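PDB 2PX0: flagellar biosynthesis protein FlhF from Bacillus subtilis, which acts as a GTPase of the signal-recognition-particle family, forms a homodimer with bound GTP, and is necessary for flagellar biosynthesis. Local coordinates for residues A[40-45]-A[74-79]; A[91-96]-A[257-262]; A[101-106]-A[183-188]; A[194-199]-A[233-238]. All blocks are in the same frame, centred on the assembly; numbering follows the deposited sequence.

Contact 1: residues A[40-45]-A[74-79]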
loop_
_atom_site.group_PDB
_atom_site.type_symbol
_atom_site.label_atom_id
_atom_site.label_comp_id
_atom_site.label_asym_id
_atom_site.label_seq_id
_atom_site.Cartn_x
_atom_site.Cartn_y
_atom_site.Cartn_z
ATOM N N GLU A 40 19.106 33.004 2.750
ATOM C CA GLU A 40 18.456 34.044 3.569
ATOM C C GLU A 40 17.197 33.415 4.207
ATOM O O GLU A 40 17.142 32.194 4.367
ATOM C CB GLU A 40 18.076 35.256 2.709
ATOM C CG GLU A 40 19.179 36.292 2.559
ATOM C CD GLU A 40 19.814 36.688 3.891
ATOM O OE1 GLU A 40 19.056 37.039 4.826
ATOM O OE2 GLU A 40 21.067 36.653 4.001
ATOM N N PRO A 41 16.194 34.224 4.621
ATOM C CA PRO A 41 15.009 33.573 5.206
ATOM C C PRO A 41 14.428 32.552 4.222
ATOM O O PRO A 41 13.628 31.688 4.589
ATOM C CB PRO A 41 14.060 34.738 5.435
ATOM C CG PRO A 41 14.988 35.809 5.849
ATOM C CD PRO A 41 16.148 35.677 4.868
ATOM N N LEU A 42 14.851 32.669 2.969
ATOM C CA LEU A 42 14.413 31.775 1.913
ATOM C C LEU A 42 15.025 30.394 2.061
ATOM O O LEU A 42 14.388 29.396 1.729
ATOM C CB LEU A 42 14.775 32.351 0.546
ATOM C CG LEU A 42 13.885 33.484 0.022
ATOM C CD1 LEU A 42 13.901 34.682 0.965
ATOM C CD2 LEU A 42 14.380 33.876 -1.341
ATOM N N ARG A 43 16.262 30.328 2.549
ATOM C CA ARG A 43 16.917 29.036 2.742
ATOM C C ARG A 43 16.003 28.174 3.607
ATOM O O ARG A 43 16.001 26.943 3.495
ATOM C CB ARG A 43 18.281 29.188 3.434
ATOM C CG ARG A 43 18.965 27.839 3.682
ATOM C CD ARG A 43 20.372 27.954 4.276
ATOM N NE ARG A 43 20.397 28.603 5.583
ATOM C CZ ARG A 43 20.563 29.910 5.771
ATOM N NH1 ARG A 43 20.727 30.718 4.730
ATOM N NH2 ARG A 43 20.554 30.412 7.003
ATOM N N LYS A 44 15.226 28.832 4.465
ATOM C CA LYS A 44 14.298 28.131 5.336
ATOM C C LYS A 44 13.311 27.373 4.448
ATOM O O LYS A 44 13.178 26.149 4.541
ATOM C CB LYS A 44 13.548 29.134 6.210
ATOM C CG LYS A 44 12.669 28.501 7.270
ATOM C CD LYS A 44 11.848 29.554 7.996
ATOM C CE LYS A 44 10.891 28.914 9.000
ATOM N NZ LYS A 44 9.900 29.904 9.532
ATOM N N ALA A 45 12.631 28.121 3.583
ATOM C CA ALA A 45 11.656 27.565 2.659
ATOM C C ALA A 45 12.314 26.453 1.868
ATOM O O ALA A 45 11.668 25.472 1.499
ATOM C CB ALA A 45 11.157 28.651 1.724
ATOM N N GLY A 74 7.168 42.339 -1.143
ATOM C CA GLY A 74 7.278 42.454 0.304
ATOM C C GLY A 74 8.597 42.166 0.996
ATOM O O GLY A 74 9.681 42.342 0.430
ATOM N N GLY A 75 8.490 41.735 2.250
ATOM C CA GLY A 75 9.661 41.410 3.045
ATOM C C GLY A 75 9.465 40.056 3.692
ATOM O O GLY A 75 8.889 39.948 4.774
ATOM N N LEU A 76 9.946 39.020 3.019
ATOM C CA LEU A 76 9.814 37.657 3.506
ATOM C C LEU A 76 10.403 37.440 4.889
ATOM O O LEU A 76 11.364 36.680 5.046
ATOM C CB LEU A 76 10.476 36.685 2.530
ATOM C CG LEU A 76 9.899 36.601 1.116
ATOM C CD1 LEU A 76 10.765 35.660 0.297
ATOM C CD2 LEU A 76 8.458 36.115 1.154
ATOM N N THR A 77 9.835 38.099 5.894
ATOM C CA THR A 77 10.313 37.934 7.258
ATOM C C THR A 77 10.307 36.428 7.478
ATOM O O THR A 77 9.282 35.782 7.275
ATOM C CB THR A 77 9.347 38.594 8.258
ATOM O OG1 THR A 77 8.958 39.882 7.763
ATOM C CG2 THR A 77 10.012 38.758 9.620
ATOM N N GLU A 78 11.445 35.860 7.867
ATOM C CA GLU A 78 11.513 34.416 8.087
ATOM C C GLU A 78 10.342 33.968 8.956
ATOM O O GLU A 78 10.152 32.776 9.213
ATOM C CB GLU A 78 12.848 34.023 8.739
ATOM C CG GLU A 78 13.122 34.649 10.099
ATOM C CD GLU A 78 12.187 34.142 11.191
ATOM O OE1 GLU A 78 12.121 32.909 11.388
ATOM O OE2 GLU A 78 11.520 34.977 11.851
ATOM N N GLU A 79 9.559 34.945 9.400
ATOM C CA GLU A 79 8.399 34.702 10.234
ATOM C C GLU A 79 7.163 34.456 9.372
ATOM O O GLU A 79 6.367 33.566 9.668
ATOM C CB GLU A 79 8.201 35.899 11.170
ATOM C CG GLU A 79 6.994 35.833 12.083
ATOM C CD GLU A 79 5.748 36.366 11.415
ATOM O OE1 GLU A 79 5.825 37.459 10.807
ATOM O OE2 GLU A 79 4.693 35.698 11.505
#
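No aromatic ring enters this contact; the puckered ring of Pro-41 sets its CB and CG against the flat carbonyl group of Leu-76, while the Glu-78 carboxylate stands off. CB of Pro-41 lies 3.3 Å from the carbonyl oxygen Leu-76 O and 3.6 Å from Glu-78 CB, and the side chains of Pro-41 and Glu-78 cross at about a right angle. The setting is the helical N domain of an SRP-type GTPase, where the first turn of helix 41-51 packs on the irregular link between helices 56-71 and 81-90. Beside the proline, Leu-42 and Leu-76 touch methyl to methyl, CD1 to CD1. Both leucines continue onto helix 56-71, Leu-42 on Leu-67 and Leu-76 on Leu-66, so this small apolar patch is the surface margin of the packing between helices.

Lys-44 closes the other flank. With CG anti to the backbone N (chi1 -173°) and the chain extended beyond it, the ammonium reaches the link and donates from NZ to Glu-78 O at 2.9 Å, almost in line with the carbonyl (C=O...N angle 173°). The acceptor is thus a main-chain oxygen, and the bond ties down the link just before helix 81-90. An alanine in place of Lys-44 would probably leave Glu-78 O without this donor and the link freer to move against the helix. The carboxylate is a looser partner: Glu-78 bends at chi2 (68°), and its OE1 remains 4.2 Å from Lys-44 NZ, too far for a salt bridge, though the opposite charges may still attract.

Contact 2: residues A[91-96]-A[257-262]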
loop_
_atom_site.group_PDB
_atom_site.type_symbol
_atom_site.label_atom_id
_atom_site.label_comp_id
_atom_site.label_asym_id
_atom_site.label_seq_id
_atom_site.Cartn_x
_atom_site.Cartn_y
_atom_site.Cartn_z
ATOM N N ASP A 91 -1.751 27.308 -4.917
ATOM C CA ASP A 91 -2.178 27.740 -6.245
ATOM C C ASP A 91 -1.734 26.792 -7.351
ATOM O O ASP A 91 -1.699 27.174 -8.524
ATOM C CB ASP A 91 -1.670 29.152 -6.524
ATOM C CG ASP A 91 -2.619 30.231 -5.994
ATOM O OD1 ASP A 91 -3.091 30.118 -4.832
ATOM O OD2 ASP A 91 -2.889 31.203 -6.746
ATOM N N MET A 92 -1.419 25.551 -6.965
ATOM C CA MET A 92 -0.972 24.509 -7.895
ATOM C C MET A 92 -1.877 23.278 -7.938
ATOM O O MET A 92 -1.743 22.436 -8.839
ATOM C CB MET A 92 0.435 24.060 -7.542
ATOM C CG MET A 92 1.482 25.055 -7.881
ATOM S SD MET A 92 3.089 24.427 -7.434
ATOM C CE MET A 92 3.215 22.999 -8.579
ATOM N N LEU A 93 -2.769 23.153 -6.955
ATOM C CA LEU A 93 -3.707 22.034 -6.914
ATOM C C LEU A 93 -5.014 22.599 -7.447
ATOM O O LEU A 93 -5.204 23.815 -7.473
ATOM C CB LEU A 93 -3.947 21.553 -5.482
ATOM C CG LEU A 93 -2.823 21.173 -4.518
ATOM C CD1 LEU A 93 -1.895 20.157 -5.153
ATOM C CD2 LEU A 93 -2.070 22.416 -4.127
ATOM N N PRO A 94 -5.928 21.735 -7.891
ATOM C CA PRO A 94 -7.198 22.261 -8.400
ATOM C C PRO A 94 -7.874 23.163 -7.377
ATOM O O PRO A 94 -7.762 22.934 -6.175
ATOM C CB PRO A 94 -8.004 20.999 -8.721
ATOM C CG PRO A 94 -7.271 19.893 -7.996
ATOM C CD PRO A 94 -5.834 20.286 -8.089
ATOM N N SER A 95 -8.563 24.196 -7.852
ATOM C CA SER A 95 -9.227 25.145 -6.963
ATOM C C SER A 95 -10.164 24.498 -5.953
ATOM O O SER A 95 -10.720 23.418 -6.191
ATOM C CB SER A 95 -9.999 26.169 -7.778
ATOM O OG SER A 95 -10.797 25.511 -8.741
ATOM N N ALA A 96 -10.341 25.183 -4.827
ATOM C CA ALA A 96 -11.182 24.710 -3.736
ATOM C C ALA A 96 -12.482 24.072 -4.191
ATOM O O ALA A 96 -12.929 23.076 -3.606
ATOM C CB ALA A 96 -11.483 25.852 -2.803
ATOM N N SER A 257 4.009 12.975 -2.264
ATOM C CA SER A 257 3.485 12.165 -3.349
ATOM C C SER A 257 2.009 12.462 -3.642
ATOM O O SER A 257 1.591 12.537 -4.810
ATOM C CB SER A 257 3.674 10.682 -3.027
ATOM O OG SER A 257 3.200 10.360 -1.736
ATOM N N VAL A 258 1.216 12.636 -2.587
ATOM C CA VAL A 258 -0.202 12.910 -2.777
ATOM C C VAL A 258 -0.361 14.289 -3.434
ATOM O O VAL A 258 -1.281 14.519 -4.219
ATOM C CB VAL A 258 -0.968 12.836 -1.424
ATOM C CG1 VAL A 258 -2.464 12.888 -1.659
ATOM C CG2 VAL A 258 -0.606 11.551 -0.710
ATOM N N PHE A 259 0.544 15.207 -3.117
ATOM C CA PHE A 259 0.508 16.530 -3.731
ATOM C C PHE A 259 0.859 16.351 -5.208
ATOM O O PHE A 259 0.087 16.719 -6.104
ATOM C CB PHE A 259 1.525 17.448 -3.054
ATOM C CG PHE A 259 1.587 18.822 -3.643
ATOM C CD1 PHE A 259 2.383 19.078 -4.744
ATOM C CD2 PHE A 259 0.852 19.862 -3.092
ATOM C CE1 PHE A 259 2.455 20.356 -5.294
ATOM C CE2 PHE A 259 0.918 21.139 -3.632
ATOM C CZ PHE A 259 1.722 21.388 -4.737
ATOM N N ASN A 260 2.031 15.770 -5.448
ATOM C CA ASN A 260 2.487 15.497 -6.804
ATOM C C ASN A 260 1.337 15.018 -7.708
ATOM O O ASN A 260 1.181 15.489 -8.835
ATOM C CB ASN A 260 3.573 14.420 -6.783
ATOM C CG ASN A 260 4.831 14.859 -6.066
ATOM O OD1 ASN A 260 5.413 15.910 -6.369
ATOM N ND2 ASN A 260 5.275 14.044 -5.115
ATOM N N ILE A 261 0.544 14.074 -7.203
ATOM C CA ILE A 261 -0.570 13.514 -7.956
ATOM C C ILE A 261 -1.668 14.519 -8.197
ATOM O O ILE A 261 -2.297 14.534 -9.266
ATOM C CB ILE A 261 -1.197 12.301 -7.238
ATOM C CG1 ILE A 261 -0.284 11.086 -7.359
ATOM C CG2 ILE A 261 -2.525 11.964 -7.854
ATOM C CD1 ILE A 261 -0.005 10.685 -8.778
ATOM N N LEU A 262 -1.913 15.348 -7.193
ATOM C CA LEU A 262 -2.961 16.339 -7.302
ATOM C C LEU A 262 -2.541 17.494 -8.186
ATOM O O LEU A 262 -3.339 17.973 -8.988
ATOM C CB LEU A 262 -3.349 16.854 -5.919
ATOM C CG LEU A 262 -4.206 15.928 -5.071
ATOM C CD1 LEU A 262 -4.264 16.448 -3.627
ATOM C CD2 LEU A 262 -5.589 15.846 -5.686
#
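Phe-259 and Leu-262 reach Leu-93 from a single helical turn, and the shortest sound polar bond is one that shapes this turn, from Ile-261 N to Ser-257 O at 3.0 Å. No hydrogen bond passes between the two segments; the contact rests on apolar surface, and a polar atom enters it chiefly where Pro-94 CD comes within 3.5 Å of Leu-262 O.

Leu-93 is the central piece. Its CD1 sits over one face of the Phe-259 ring, 3.7 Å from the centroid and displaced toward the CD2-CE2 side, a CH-pi contact lying 27° off the ring normal. The second methyl, CD2, touches the ring at CE2, so the fork of the leucine straddles that atom. CD1 also reaches Leu-262 CB at 3.7 Å and thereby bridges the two helix residues. Phe-259 holds its ring out to the leucine because CG stands anti to the backbone N (chi1 178°). Met-92 adds a lighter touch, CB to Phe-259 CZ at 4.1 Å.

Trp-99 touches both Leu-93 and Leu-262, while Phe-290 and Leu-294 of helix 287-294 pack on Phe-259, so Leu-93, Phe-259 and Leu-262 are buried. Residues 91-96 lead out of helix 81-90 of the N domain, and helix 256-263 belongs to the GTPase domain, an apolar seam consistent with the close packing of N and G domains known in SRP GTPases.

Contact 3: residues A[101-106]-A[183-188]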
loop_
_atom_site.group_PDB
_atom_site.type_symbol
_atom_site.label_atom_id
_atom_site.label_comp_id
_atom_site.label_asym_id
_atom_site.label_seq_id
_atom_site.Cartn_x
_atom_site.Cartn_y
_atom_site.Cartn_z
ATOM N N GLU A 101 -16.281 17.590 -2.438
ATOM C CA GLU A 101 -17.598 17.403 -3.015
ATOM C C GLU A 101 -18.302 16.444 -2.059
ATOM O O GLU A 101 -17.931 15.284 -1.960
ATOM C CB GLU A 101 -17.451 16.759 -4.392
ATOM C CG GLU A 101 -18.724 16.619 -5.201
ATOM C CD GLU A 101 -18.495 15.838 -6.489
ATOM O OE1 GLU A 101 -18.467 14.583 -6.435
ATOM O OE2 GLU A 101 -18.325 16.478 -7.555
ATOM N N PRO A 102 -19.316 16.914 -1.326
ATOM C CA PRO A 102 -20.034 16.041 -0.391
ATOM C C PRO A 102 -20.780 14.919 -1.096
ATOM O O PRO A 102 -20.905 14.909 -2.320
ATOM C CB PRO A 102 -20.999 16.994 0.288
ATOM C CG PRO A 102 -21.356 17.916 -0.821
ATOM C CD PRO A 102 -19.981 18.221 -1.419
ATOM N N ILE A 103 -21.286 13.973 -0.320
ATOM C CA ILE A 103 -22.039 12.867 -0.891
ATOM C C ILE A 103 -23.479 13.309 -1.175
ATOM O O ILE A 103 -24.207 13.701 -0.261
ATOM C CB ILE A 103 -22.025 11.650 0.061
ATOM C CG1 ILE A 103 -20.751 10.840 -0.189
ATOM C CG2 ILE A 103 -23.271 10.797 -0.134
ATOM C CD1 ILE A 103 -20.668 9.569 0.606
ATOM N N HIS A 104 -23.869 13.256 -2.449
ATOM C CA HIS A 104 -25.213 13.648 -2.881
ATOM C C HIS A 104 -25.950 12.536 -3.618
ATOM O O HIS A 104 -26.993 12.069 -3.171
ATOM C CB HIS A 104 -25.144 14.862 -3.807
ATOM C CG HIS A 104 -24.895 16.155 -3.097
ATOM N ND1 HIS A 104 -25.718 16.623 -2.094
ATOM C CD2 HIS A 104 -23.928 17.089 -3.259
ATOM C CE1 HIS A 104 -25.269 17.790 -1.670
ATOM N NE2 HIS A 104 -24.184 18.097 -2.361
ATOM N N SER A 105 -25.403 12.139 -4.765
ATOM C CA SER A 105 -25.989 11.099 -5.602
ATOM C C SER A 105 -26.531 9.908 -4.824
ATOM O O SER A 105 -26.174 9.674 -3.668
ATOM C CB SER A 105 -24.961 10.610 -6.624
ATOM O OG SER A 105 -24.514 11.681 -7.436
ATOM N N LYS A 106 -27.398 9.151 -5.482
ATOM C CA LYS A 106 -28.015 7.986 -4.880
ATOM C C LYS A 106 -27.058 6.805 -4.895
ATOM O O LYS A 106 -27.167 5.895 -4.067
ATOM C CB LYS A 106 -29.297 7.645 -5.642
ATOM C CG LYS A 106 -30.013 6.389 -5.167
ATOM C CD LYS A 106 -31.415 6.300 -5.756
ATOM C CE LYS A 106 -32.291 7.451 -5.235
ATOM N NZ LYS A 106 -33.704 7.363 -5.698
ATOM N N TYR A 183 -34.143 3.978 -2.357
ATOM C CA TYR A 183 -33.252 4.401 -1.279
ATOM C C TYR A 183 -32.518 5.709 -1.567
ATOM O O TYR A 183 -32.327 6.082 -2.721
ATOM C CB TYR A 183 -32.232 3.297 -0.983
ATOM C CG TYR A 183 -32.841 2.069 -0.363
ATOM C CD1 TYR A 183 -33.707 1.261 -1.089
ATOM C CD2 TYR A 183 -32.592 1.743 0.970
ATOM C CE1 TYR A 183 -34.317 0.165 -0.506
ATOM C CE2 TYR A 183 -33.201 0.642 1.566
ATOM C CZ TYR A 183 -34.063 -0.137 0.822
ATOM O OH TYR A 183 -34.701 -1.208 1.404
ATOM N N ASP A 184 -32.106 6.406 -0.511
ATOM C CA ASP A 184 -31.388 7.656 -0.695
ATOM C C ASP A 184 -30.056 7.373 -1.364
ATOM O O ASP A 184 -29.846 7.678 -2.540
ATOM C CB ASP A 184 -31.120 8.341 0.645
ATOM C CG ASP A 184 -32.388 8.695 1.381
ATOM O OD1 ASP A 184 -33.335 9.205 0.738
ATOM O OD2 ASP A 184 -32.437 8.470 2.608
ATOM N N HIS A 185 -29.159 6.773 -0.592
ATOM C CA HIS A 185 -27.828 6.443 -1.064
ATOM C C HIS A 185 -27.597 4.942 -1.129
ATOM O O HIS A 185 -28.091 4.174 -0.295
ATOM C CB HIS A 185 -26.797 7.079 -0.140
ATOM C CG HIS A 185 -26.904 8.568 -0.065
ATOM N ND1 HIS A 185 -26.342 9.307 0.953
ATOM C CD2 HIS A 185 -27.505 9.459 -0.888
ATOM C CE1 HIS A 185 -26.594 10.588 0.757
ATOM N NE2 HIS A 185 -27.298 10.707 -0.353
ATOM N N VAL A 186 -26.838 4.529 -2.135
ATOM C CA VAL A 186 -26.513 3.128 -2.319
ATOM C C VAL A 186 -24.993 3.049 -2.439
ATOM O O VAL A 186 -24.399 3.535 -3.406
ATOM C CB VAL A 186 -27.152 2.586 -3.590
ATOM C CG1 VAL A 186 -27.020 1.082 -3.624
ATOM C CG2 VAL A 186 -28.597 3.014 -3.658
ATOM N N PHE A 187 -24.361 2.445 -1.443
ATOM C CA PHE A 187 -22.914 2.322 -1.443
ATOM C C PHE A 187 -22.416 1.055 -2.144
ATOM O O PHE A 187 -22.624 -0.068 -1.669
ATOM C CB PHE A 187 -22.397 2.401 -0.003
ATOM C CG PHE A 187 -22.718 3.705 0.678
ATOM C CD1 PHE A 187 -23.988 3.939 1.205
ATOM C CD2 PHE A 187 -21.772 4.729 0.737
ATOM C CE1 PHE A 187 -24.318 5.180 1.784
ATOM C CE2 PHE A 187 -22.096 5.973 1.312
ATOM C CZ PHE A 187 -23.372 6.197 1.833
ATOM N N VAL A 188 -21.773 1.258 -3.295
ATOM C CA VAL A 188 -21.228 0.166 -4.098
ATOM C C VAL A 188 -19.736 -0.037 -3.861
ATOM O O VAL A 188 -18.951 0.900 -3.979
ATOM C CB VAL A 188 -21.427 0.424 -5.588
ATOM C CG1 VAL A 188 -20.928 -0.770 -6.380
ATOM C CG2 VAL A 188 -22.883 0.690 -5.878
#
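Two torsions bring Ile-103 and His-185 together: the imidazole CG lies anti to its own carbonyl carbon (chi1 -59°), and the isoleucine CG2 stands anti to the backbone N. CG2 consequently settles over one face of the His-185 ring, 3.4 Å from CE1. The longer branch of Ile-103 is turned to the next ring on that side of the strand, where CD1 approaches Phe-187 CE2 at 3.9 Å, near the ring plane and at its edge. Leu-125 of helix 118-132 also packs on the isoleucine, and Leu-122 on the phenylalanine.

Residues 101-106 run straight into strand 107-112, which lies beside strand 185-189 in the parallel sheet of the P-loop GTPase core; the contact lies at the entry to this strand pairing. Val-186 N donates to Lys-106 O, modelled at 2.4 Å, a length too short to be taken literally at this resolution. The ladder continues as Val-186 and Val-188 both bond to Ile-108.

The CB and CG of Lys-106 pass near Asp-184 O, and CG also meets Val-186 CG2 at 4.0 Å. The lysine chain bends at chi3 (-65°), and the ammonium finds its hydrogen-bond partner in Ser-181 O. The carboxylate of Asp-184 has its partner outside the two segments, OD2 accepting from Lys-136 N, just before strand 137-141.

Contact 4: residues A[194-199]-A[233-238]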
loop_
_atom_site.group_PDB
_atom_site.type_symbol
_atom_site.label_atom_id
_atom_site.label_comp_id
_atom_site.label_asym_id
_atom_site.label_seq_id
_atom_site.Cartn_x
_atom_site.Cartn_y
_atom_site.Cartn_z
ATOM N N ASN A 194 -5.509 -5.391 -10.111
ATOM C CA ASN A 194 -4.367 -4.530 -10.429
ATOM C C ASN A 194 -4.597 -3.830 -11.768
ATOM O O ASN A 194 -4.244 -4.354 -12.824
ATOM C CB ASN A 194 -3.093 -5.376 -10.466
ATOM C CG ASN A 194 -2.059 -4.846 -11.440
ATOM O OD1 ASN A 194 -1.861 -3.633 -11.563
ATOM N ND2 ASN A 194 -1.378 -5.761 -12.131
ATOM N N PHE A 195 -5.179 -2.637 -11.715
ATOM C CA PHE A 195 -5.505 -1.874 -12.922
ATOM C C PHE A 195 -4.374 -1.466 -13.866
ATOM O O PHE A 195 -4.304 -0.311 -14.297
ATOM C CB PHE A 195 -6.305 -0.630 -12.543
ATOM C CG PHE A 195 -7.575 -0.935 -11.824
ATOM C CD1 PHE A 195 -7.571 -1.209 -10.466
ATOM C CD2 PHE A 195 -8.785 -0.967 -12.511
ATOM C CE1 PHE A 195 -8.759 -1.511 -9.800
ATOM C CE2 PHE A 195 -9.978 -1.269 -11.856
ATOM C CZ PHE A 195 -9.962 -1.541 -10.499
ATOM N N LYS A 196 -3.488 -2.402 -14.190
ATOM C CA LYS A 196 -2.403 -2.113 -15.118
ATOM C C LYS A 196 -2.684 -2.973 -16.335
ATOM O O LYS A 196 -2.022 -2.870 -17.370
ATOM C CB LYS A 196 -1.044 -2.444 -14.504
ATOM C CG LYS A 196 -0.117 -1.223 -14.388
ATOM C CD LYS A 196 1.145 -1.536 -13.571
ATOM C CE LYS A 196 1.917 -2.728 -14.128
ATOM N NZ LYS A 196 3.109 -3.015 -13.303
ATOM N N ASP A 197 -3.684 -3.833 -16.174
ATOM C CA ASP A 197 -4.159 -4.703 -17.236
ATOM C C ASP A 197 -5.465 -4.039 -17.655
ATOM O O ASP A 197 -6.491 -4.171 -16.980
ATOM C CB ASP A 197 -4.428 -6.120 -16.712
ATOM C CG ASP A 197 -5.495 -6.856 -17.525
ATOM O OD1 ASP A 197 -5.669 -6.541 -18.721
ATOM O OD2 ASP A 197 -6.156 -7.759 -16.973
ATOM N N PRO A 198 -5.445 -3.308 -18.777
ATOM C CA PRO A 198 -6.652 -2.627 -19.252
ATOM C C PRO A 198 -7.930 -3.455 -19.179
ATOM O O PRO A 198 -9.026 -2.897 -19.196
ATOM C CB PRO A 198 -6.281 -2.218 -20.684
ATOM C CG PRO A 198 -5.223 -3.220 -21.077
ATOM C CD PRO A 198 -4.403 -3.316 -19.818
ATOM N N GLN A 199 -7.795 -4.775 -19.080
ATOM C CA GLN A 199 -8.966 -5.647 -19.008
ATOM C C GLN A 199 -9.929 -5.189 -17.924
ATOM O O GLN A 199 -11.109 -4.933 -18.181
ATOM C CB GLN A 199 -8.554 -7.101 -18.717
ATOM C CG GLN A 199 -9.752 -8.042 -18.489
ATOM C CD GLN A 199 -9.347 -9.481 -18.213
ATOM O OE1 GLN A 199 -8.567 -9.756 -17.299
ATOM N NE2 GLN A 199 -9.889 -10.410 -18.997
ATOM N N VAL A 233 -3.060 6.370 -12.555
ATOM C CA VAL A 233 -4.044 7.440 -12.644
ATOM C C VAL A 233 -4.393 7.709 -14.109
ATOM O O VAL A 233 -5.456 8.250 -14.424
ATOM C CB VAL A 233 -3.508 8.732 -11.999
ATOM C CG1 VAL A 233 -2.503 9.405 -12.934
ATOM C CG2 VAL A 233 -4.661 9.656 -11.669
ATOM N N LYS A 234 -3.476 7.328 -14.996
ATOM C CA LYS A 234 -3.651 7.497 -16.432
ATOM C C LYS A 234 -4.547 6.387 -16.952
ATOM O O LYS A 234 -5.449 6.624 -17.749
ATOM C CB LYS A 234 -2.302 7.423 -17.140
ATOM C CG LYS A 234 -1.234 8.318 -16.525
ATOM C CD LYS A 234 -1.709 9.763 -16.430
ATOM C CE LYS A 234 -0.653 10.659 -15.795
ATOM N NZ LYS A 234 0.599 10.707 -16.595
ATOM N N ARG A 235 -4.293 5.170 -16.483
ATOM C CA ARG A 235 -5.073 4.015 -16.896
ATOM C C ARG A 235 -6.548 4.233 -16.595
ATOM O O ARG A 235 -7.411 3.558 -17.154
ATOM C CB ARG A 235 -4.577 2.753 -16.176
ATOM C CG ARG A 235 -3.070 2.535 -16.263
ATOM C CD ARG A 235 -2.542 2.699 -17.703
ATOM N NE ARG A 235 -3.018 1.655 -18.613
ATOM C CZ ARG A 235 -2.616 0.386 -18.578
ATOM N NH1 ARG A 235 -1.723 -0.007 -17.677
ATOM N NH2 ARG A 235 -3.110 -0.492 -19.442
ATOM N N PHE A 236 -6.836 5.184 -15.714
ATOM C CA PHE A 236 -8.217 5.469 -15.350
ATOM C C PHE A 236 -8.783 6.669 -16.086
ATOM O O PHE A 236 -9.869 7.148 -15.763
ATOM C CB PHE A 236 -8.338 5.708 -13.846
ATOM C CG PHE A 236 -8.534 4.459 -13.050
ATOM C CD1 PHE A 236 -7.449 3.670 -12.690
ATOM C CD2 PHE A 236 -9.815 4.061 -12.674
ATOM C CE1 PHE A 236 -7.629 2.497 -11.964
ATOM C CE2 PHE A 236 -10.014 2.888 -11.947
ATOM C CZ PHE A 236 -8.915 2.105 -11.591
ATOM N N SER A 237 -8.050 7.150 -17.078
ATOM C CA SER A 237 -8.489 8.307 -17.844
ATOM C C SER A 237 -9.871 8.122 -18.476
ATOM O O SER A 237 -10.722 9.014 -18.387
ATOM C CB SER A 237 -7.466 8.641 -18.922
ATOM O OG SER A 237 -7.754 9.898 -19.493
ATOM N N SER A 238 -10.101 6.976 -19.113
ATOM C CA SER A 238 -11.395 6.715 -19.739
ATOM C C SER A 238 -12.534 6.886 -18.733
ATOM O O SER A 238 -13.389 7.757 -18.903
ATOM C CB SER A 238 -11.420 5.304 -20.326
ATOM O OG SER A 238 -10.438 4.489 -19.705
#
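Phe-195, at the centre of an inverse gamma turn, faces a type I beta turn from Lys-234 to Ser-237 that carries Arg-235 and Phe-236, the nearest alpha carbons being those of Lys-196 and Arg-235. The two phenylalanine rings meet obliquely, with centroids 4.7 Å apart and planes at 49°. Phe-236 presents its CZ end over one face of the Phe-195 ring, 3.2 Å above the plane and nearer the CG-CD2 bond than the middle. Its CE1 also touches Phe-195 CB. An alanine in place of Phe-195 would probably take away the ring face over which Phe-236 CZ lies and open a gap beside Gly-112.

The contact lies close to the nucleotide site: residues 194-199 follow the Asp-189 to Arg-193 segment, assigned by similarity to GTP binding, and Phe-195 reaches the P-loop residue Gly-112 of the GTPase fold. Asn-194 itself touches the bound nucleotide analogue.

Arg-235 grips the backbone of the other segment. Bent at chi2 and chi3, it donates from NH1 to Lys-196 O at 2.9 Å, the nitrogen standing above the carbonyl plane, 41° out of it. NH2 adds a weak bond to the same oxygen at 3.3 Å, and Pro-198 CD lies at the guanidinium edge next to NH2. Phe-195 O lies over a guanidinium face. The lysine ammonium turns to the dimer interface, where Lys-196 NZ bonds to Asp-250 O of the second subunit.

In the fold
From the N terminus, contact 1 closes first: it ties the start of helix 41-51 to the link before helix 81-90, wholly within the N domain and about 33 Å (centre to centre) from the middle of the chain. Contact 2 then opens at the exit of helix 81-90 and closes only at helix 256-263, joining N and GTPase domains across a span of 160 residues. Contacts 3 and 4 both fall inside that span, one after the other. Contact 3 sets strand 185-189 beside the entry to strand 107-112; contact 4 joins the start of helix 198-207 to the turn after helix 226-232. No two contacts cross or touch.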